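Local coordinates for putative exported protein (PDB 4RAA) that is of unknown function but folds as a six-bladed beta-propeller and is probably exported as a lipoprotein, at residues 42-48 with 307-313; 132-136 with 186-191. The contacts are given in a common frame with arbitrary orientation. Residues are numbered along the deposited sequence.

Both contacts join the inner strands of neighbouring propeller blades. From the N terminus, strand 25-31 completes the last blade at its outer edge, and the chain then enters 42-48, the start of the first complete blade. Two blades on, 132-136 opens a blade whose successor begins at 186-191; interaction 2 closes this loop of 49 intervening residues. The chain goes on to 307-313, which returns to 42-48 in interaction 1 and closes a 258-residue loop that contains the whole of interaction 2; the two loops do not cross. The centres of the two contacts lie about 12 Å apart, and the contacts touch through Gln187, whose CG is 3.5 Å from CG2 of Ile310.

Interaction 1: 42-48 with 307-313; sequences NVGLIRE and YFSIGSV
Segments 42-48 and 307-313 run nearly parallel, 19° apart end to end, in register Gly44-Ser309, Leu45-Ile310, Ile46-Gly311 and Glu48-Val313, the second pair being a single beta bridge (CA-CA 4.9 Å). Both backbones are mostly extended; the exceptions are Gly44 (phi/psi -67/-50), which forms a classic beta bulge with Leu45 opposite Leu56, and Gly311 (95/165), with its positive phi. Tyr307, chi1 p, points toward 42-48, and its OH accepts a hydrogen bond from Val43 N (3.2 Å). Ser309, chi1 m, gives a short bond from OG to Val43 O (2.6 Å). Ile310 follows with a weak bond from its N to Gly44 O (3.4 Å), while its O receives Ile46 N at 3.0 Å; its CG2 rests 4.0 Å from Leu45 CD1. Gly311 brings its CA to 3.5 Å from Ile46 O in a CA-H...O contact, where a CB would collide with that oxygen. Ser312 turns away, its OG bonded to Glu260. Val313, chi1 t, meets Ile46 CD1 through CG2 (4.2 Å) and Glu48 CG through CG1 (3.9 Å); Glu48 OE2 bonds Asp314 N. This is the seam between the inner strands of the first complete blade and the last, which N-terminal strand 25-31 completes. The chemistry implies a single parallel bridge supplemented by the hydroxyls of Tyr307 and Ser309, giving way to apolar packing as the chains diverge, with glycine called for at Gly311 by the Ile46 carbonyl and by its own backbone angles.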
loop_
_atom_site.group_PDB
_atom_site.type_symbol
_atom_site.label_atom_id
_atom_site.label_comp_id
_atom_site.label_asym_id
_atom_site.label_seq_id
_atom_site.Cartn_x
_atom_site.Cartn_y
_atom_site.Cartn_z
ATOM N N ASN A 42 -7.262 0.029 28.962
ATOM C CA ASN A 42 -6.823 1.413 28.854
ATOM C C ASN A 42 -7.637 2.127 27.770
ATOM O O ASN A 42 -8.013 1.496 26.790
ATOM C CB ASN A 42 -5.325 1.327 28.508
ATOM C CG ASN A 42 -4.668 2.669 28.273
ATOM O OD1 ASN A 42 -4.690 3.195 27.157
ATOM N ND2 ASN A 42 -3.997 3.188 29.303
ATOM N N VAL A 43 -7.957 3.406 27.966
ATOM C CA VAL A 43 -8.631 4.211 26.919
ATOM C C VAL A 43 -7.544 5.181 26.477
ATOM O O VAL A 43 -7.463 6.316 26.964
ATOM C CB VAL A 43 -9.937 4.910 27.384
ATOM C CG1 VAL A 43 -10.535 5.778 26.276
ATOM C CG2 VAL A 43 -10.961 3.871 27.814
ATOM N N GLY A 44 -6.685 4.689 25.580
ATOM C CA GLY A 44 -5.540 5.443 25.073
ATOM C C GLY A 44 -5.889 6.651 24.233
ATOM O O GLY A 44 -5.374 7.737 24.484
ATOM N N LEU A 45 -6.761 6.452 23.242
ATOM C CA LEU A 45 -7.166 7.499 22.299
ATOM C C LEU A 45 -8.658 7.387 22.007
ATOM O O LEU A 45 -9.189 6.278 21.979
ATOM C CB LEU A 45 -6.342 7.334 21.016
ATOM C CG LEU A 45 -6.570 8.204 19.769
ATOM C CD1 LEU A 45 -6.390 9.700 20.034
ATOM C CD2 LEU A 45 -5.632 7.746 18.654
ATOM N N ILE A 46 -9.321 8.525 21.786
ATOM C CA ILE A 46 -10.762 8.564 21.492
ATOM C C ILE A 46 -11.116 9.631 20.439
ATOM O O ILE A 46 -10.587 10.729 20.489
ATOM C CB ILE A 46 -11.585 8.733 22.793
ATOM C CG1 ILE A 46 -13.080 8.487 22.546
ATOM C CG2 ILE A 46 -11.358 10.098 23.440
ATOM C CD1 ILE A 46 -13.889 8.394 23.823
ATOM N N ARG A 47 -11.999 9.273 19.495
ATOM C CA ARG A 47 -12.453 10.145 18.405
ATOM C C ARG A 47 -13.945 9.953 18.130
ATOM O O ARG A 47 -14.441 8.833 18.227
ATOM C CB ARG A 47 -11.702 9.823 17.097
ATOM C CG ARG A 47 -10.184 9.982 17.112
ATOM C CD ARG A 47 -9.749 11.417 17.354
ATOM N NE ARG A 47 -8.295 11.599 17.238
ATOM C CZ ARG A 47 -7.587 12.646 17.701
ATOM N NH1 ARG A 47 -8.160 13.646 18.391
ATOM N NH2 ARG A 47 -6.259 12.684 17.500
ATOM N N GLU A 48 -14.639 11.043 17.776
ATOM C CA GLU A 48 -16.057 10.997 17.391
ATOM C C GLU A 48 -16.155 10.565 15.931
ATOM O O GLU A 48 -15.260 10.846 15.145
ATOM C CB GLU A 48 -16.746 12.371 17.494
ATOM C CG GLU A 48 -16.812 13.025 18.870
ATOM C CD GLU A 48 -17.727 14.259 18.885
ATOM O OE1 GLU A 48 -18.948 14.115 18.645
ATOM O OE2 GLU A 48 -17.239 15.376 19.162
ATOM N N TYR A 307 -4.773 9.544 34.265
ATOM C CA TYR A 307 -4.411 10.133 32.980
ATOM C C TYR A 307 -5.620 10.629 32.190
ATOM O O TYR A 307 -6.750 10.172 32.396
ATOM C CB TYR A 307 -3.647 9.102 32.119
ATOM C CG TYR A 307 -4.457 7.866 31.752
ATOM C CD1 TYR A 307 -4.655 6.819 32.678
ATOM C CD2 TYR A 307 -5.018 7.730 30.474
ATOM C CE1 TYR A 307 -5.402 5.690 32.337
ATOM C CE2 TYR A 307 -5.760 6.605 30.122
ATOM C CZ TYR A 307 -5.951 5.584 31.046
ATOM O OH TYR A 307 -6.694 4.474 30.680
ATOM N N PHE A 308 -5.349 11.565 31.287
ATOM C CA PHE A 308 -6.343 12.072 30.348
ATOM C C PHE A 308 -6.139 11.339 29.027
ATOM O O PHE A 308 -5.004 11.245 28.540
ATOM C CB PHE A 308 -6.237 13.599 30.153
ATOM C CG PHE A 308 -7.110 14.381 31.088
ATOM C CD1 PHE A 308 -6.648 14.779 32.343
ATOM C CD2 PHE A 308 -8.421 14.698 30.725
ATOM C CE1 PHE A 308 -7.472 15.495 33.212
ATOM C CE2 PHE A 308 -9.247 15.415 31.582
ATOM C CZ PHE A 308 -8.774 15.811 32.831
ATOM N N SER A 309 -7.229 10.798 28.469
ATOM C CA SER A 309 -7.191 10.175 27.144
ATOM C C SER A 309 -6.933 11.273 26.149
ATOM O O SER A 309 -7.390 12.410 26.340
ATOM C CB SER A 309 -8.520 9.526 26.755
ATOM O OG SER A 309 -8.831 8.473 27.620
ATOM N N ILE A 310 -6.205 10.938 25.094
ATOM C CA ILE A 310 -5.968 11.895 24.022
ATOM C C ILE A 310 -7.285 11.912 23.208
ATOM O O ILE A 310 -7.974 10.895 23.125
ATOM C CB ILE A 310 -4.648 11.596 23.272
ATOM C CG1 ILE A 310 -3.475 11.743 24.274
ATOM C CG2 ILE A 310 -4.473 12.559 22.098
ATOM C CD1 ILE A 310 -2.177 11.061 23.905
ATOM N N GLY A 311 -7.631 13.082 22.670
ATOM C CA GLY A 311 -8.913 13.352 21.987
ATOM C C GLY A 311 -9.981 13.965 22.901
ATOM O O GLY A 311 -9.865 13.950 24.134
ATOM N N SER A 312 -11.021 14.508 22.275
ATOM C CA SER A 312 -12.171 15.115 22.954
ATOM C C SER A 312 -13.485 14.749 22.244
ATOM O O SER A 312 -13.468 14.213 21.130
ATOM C CB SER A 312 -11.991 16.630 23.061
ATOM O OG SER A 312 -11.615 17.199 21.825
ATOM N N VAL A 313 -14.612 15.017 22.910
ATOM C CA VAL A 313 -15.960 14.671 22.414
ATOM C C VAL A 313 -16.911 15.842 22.683
ATOM O O VAL A 313 -17.221 16.112 23.845
ATOM C CB VAL A 313 -16.485 13.392 23.133
ATOM C CG1 VAL A 313 -17.887 12.999 22.658
ATOM C CG2 VAL A 313 -15.510 12.225 22.962
#

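Interaction 2: 132-136 with 186-191; sequences SCCLQ and SQMIYK
This is a buried side-chain packing contact between the innermost strands of two consecutive propeller blades, with no hydrogen bonds between them. Strands 134-136 and 189-191 run in the same sense, 28° apart, with axes 7.4 Å from each other at closest; Cys133 faces Gln187 (CA-CA 6.1 Å) and Leu135 faces Ile189 (7.3 Å). Backbones are extended except at Ser132 (-121/-20), Ser186 (-74/-36) and Met188 (-127/32), all before the strands begin. Cys133, chi1 138°, points toward 186-191 and sets SG 3.4 Å from Ile189 CD1 and 4.3 Å from SE of selenomethionine Met188. Leu135 (m, t) places CD1 3.8 Å from Ile189 CG2 and 3.6 Å from Tyr190 CA. Within its own segment Gln187 NE2 hydrogen-bonds to Ile189 O (3.2 Å), and its OE1 bonds Ser91. Within each blade, 142-145 pairs with 134-136 and 195-200 with 189-192, Leu143 and Val196 touching Ile189, while strand 85-94 of the preceding blade meets Cys133 and Leu135 through Ser91 and Phe93.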
loop_
_atom_site.group_PDB
_atom_site.type_symbol
_atom_site.label_atom_id
_atom_site.label_comp_id
_atom_site.label_asym_id
_atom_site.label_seq_id
_atom_site.Cartn_x
_atom_site.Cartn_y
_atom_site.Cartn_z
ATOM N N SER A 132 4.711 6.622 14.552
ATOM C CA SER A 132 3.633 6.118 15.447
ATOM C C SER A 132 2.250 6.769 15.285
ATOM O O SER A 132 1.242 6.174 15.650
ATOM C CB SER A 132 4.054 6.286 16.918
ATOM O OG SER A 132 4.140 7.651 17.301
ATOM N N CYS A 133 2.199 7.955 14.702
ATOM C CA CYS A 133 0.982 8.744 14.683
ATOM C C CYS A 133 0.903 9.597 13.410
ATOM O O CYS A 133 1.935 10.097 12.953
ATOM C CB CYS A 133 1.012 9.545 15.991
ATOM S SG CYS A 133 0.513 11.252 15.931
ATOM N N CYS A 134 -0.313 9.722 12.849
ATOM C CA CYS A 134 -0.578 10.446 11.592
ATOM C C CYS A 134 -1.948 11.138 11.562
ATOM O O CYS A 134 -2.862 10.724 12.265
ATOM C CB CYS A 134 -0.491 9.459 10.409
ATOM S SG CYS A 134 -0.900 10.089 8.751
ATOM N N LEU A 135 -2.070 12.180 10.734
ATOM C CA LEU A 135 -3.333 12.923 10.525
ATOM C C LEU A 135 -3.412 13.558 9.136
ATOM O O LEU A 135 -2.397 14.046 8.613
ATOM C CB LEU A 135 -3.533 14.010 11.589
ATOM C CG LEU A 135 -4.273 13.663 12.885
ATOM C CD1 LEU A 135 -4.169 14.853 13.825
ATOM C CD2 LEU A 135 -5.742 13.298 12.636
ATOM N N GLN A 136 -4.617 13.572 8.559
ATOM C CA GLN A 136 -4.824 14.142 7.229
ATOM C C GLN A 136 -5.005 15.650 7.346
ATOM O O GLN A 136 -5.877 16.109 8.079
ATOM C CB GLN A 136 -6.038 13.517 6.523
ATOM C CG GLN A 136 -6.097 13.876 5.041
ATOM C CD GLN A 136 -7.186 13.161 4.259
ATOM O OE1 GLN A 136 -8.307 13.003 4.727
ATOM N NE2 GLN A 136 -6.864 12.760 3.046
ATOM N N SER A 186 2.632 9.820 23.172
ATOM C CA SER A 186 2.714 9.052 21.915
ATOM C C SER A 186 1.981 9.756 20.767
ATOM O O SER A 186 2.426 9.686 19.625
ATOM C CB SER A 186 2.171 7.640 22.110
ATOM O OG SER A 186 0.843 7.700 22.567
ATOM N N GLN A 187 0.856 10.403 21.087
ATOM C CA GLN A 187 0.045 11.191 20.140
ATOM C C GLN A 187 0.369 12.682 20.415
ATOM O O GLN A 187 -0.055 13.232 21.434
ATOM C CB GLN A 187 -1.451 10.881 20.369
ATOM C CG GLN A 187 -2.452 11.484 19.389
ATOM C CD GLN A 187 -2.516 10.771 18.057
ATOM O OE1 GLN A 187 -2.228 9.576 17.959
ATOM N NE2 GLN A 187 -2.926 11.503 17.018
HETATM N N MSE A 188 1.094 13.328 19.503
HETATM C CA MSE A 188 1.518 14.755 19.639
HETATM C C MSE A 188 1.136 15.571 18.418
HETATM O O MSE A 188 1.809 16.541 18.043
HETATM C CB MSE A 188 3.001 14.843 20.044
HETATM C CG MSE A 188 4.090 14.691 18.961
HETATM SE SE MSE A 188 3.901 13.043 17.911
HETATM C CE MSE A 188 4.787 11.812 19.159
ATOM N N ILE A 189 0.018 15.175 17.811
ATOM C CA ILE A 189 -0.561 15.821 16.644
ATOM C C ILE A 189 -2.072 15.772 16.858
ATOM O O ILE A 189 -2.599 14.709 17.254
ATOM C CB ILE A 189 -0.249 15.068 15.334
ATOM C CG1 ILE A 189 1.214 14.623 15.259
ATOM C CG2 ILE A 189 -0.577 15.948 14.132
ATOM C CD1 ILE A 189 1.542 13.863 13.989
ATOM N N TYR A 190 -2.754 16.895 16.607
ATOM C CA TYR A 190 -4.217 16.977 16.748
ATOM C C TYR A 190 -4.860 18.022 15.832
ATOM O O TYR A 190 -4.168 18.862 15.225
ATOM C CB TYR A 190 -4.615 17.218 18.218
ATOM C CG TYR A 190 -4.160 18.531 18.831
ATOM C CD1 TYR A 190 -4.858 19.715 18.578
ATOM C CD2 TYR A 190 -3.059 18.590 19.711
ATOM C CE1 TYR A 190 -4.467 20.924 19.134
ATOM C CE2 TYR A 190 -2.661 19.804 20.283
ATOM C CZ TYR A 190 -3.379 20.969 19.987
ATOM O OH TYR A 190 -3.043 22.189 20.511
ATOM N N LYS A 191 -6.194 17.948 15.759
ATOM C CA LYS A 191 -7.018 18.859 14.976
ATOM C C LYS A 191 -7.899 19.759 15.856
ATOM O O LYS A 191 -8.242 19.404 16.995
ATOM C CB LYS A 191 -7.912 18.098 13.979
ATOM C CG LYS A 191 -7.190 17.563 12.742
ATOM C CD LYS A 191 -8.133 17.215 11.582
ATOM C CE LYS A 191 -9.064 16.047 11.899
ATOM N NZ LYS A 191 -9.920 15.688 10.734
#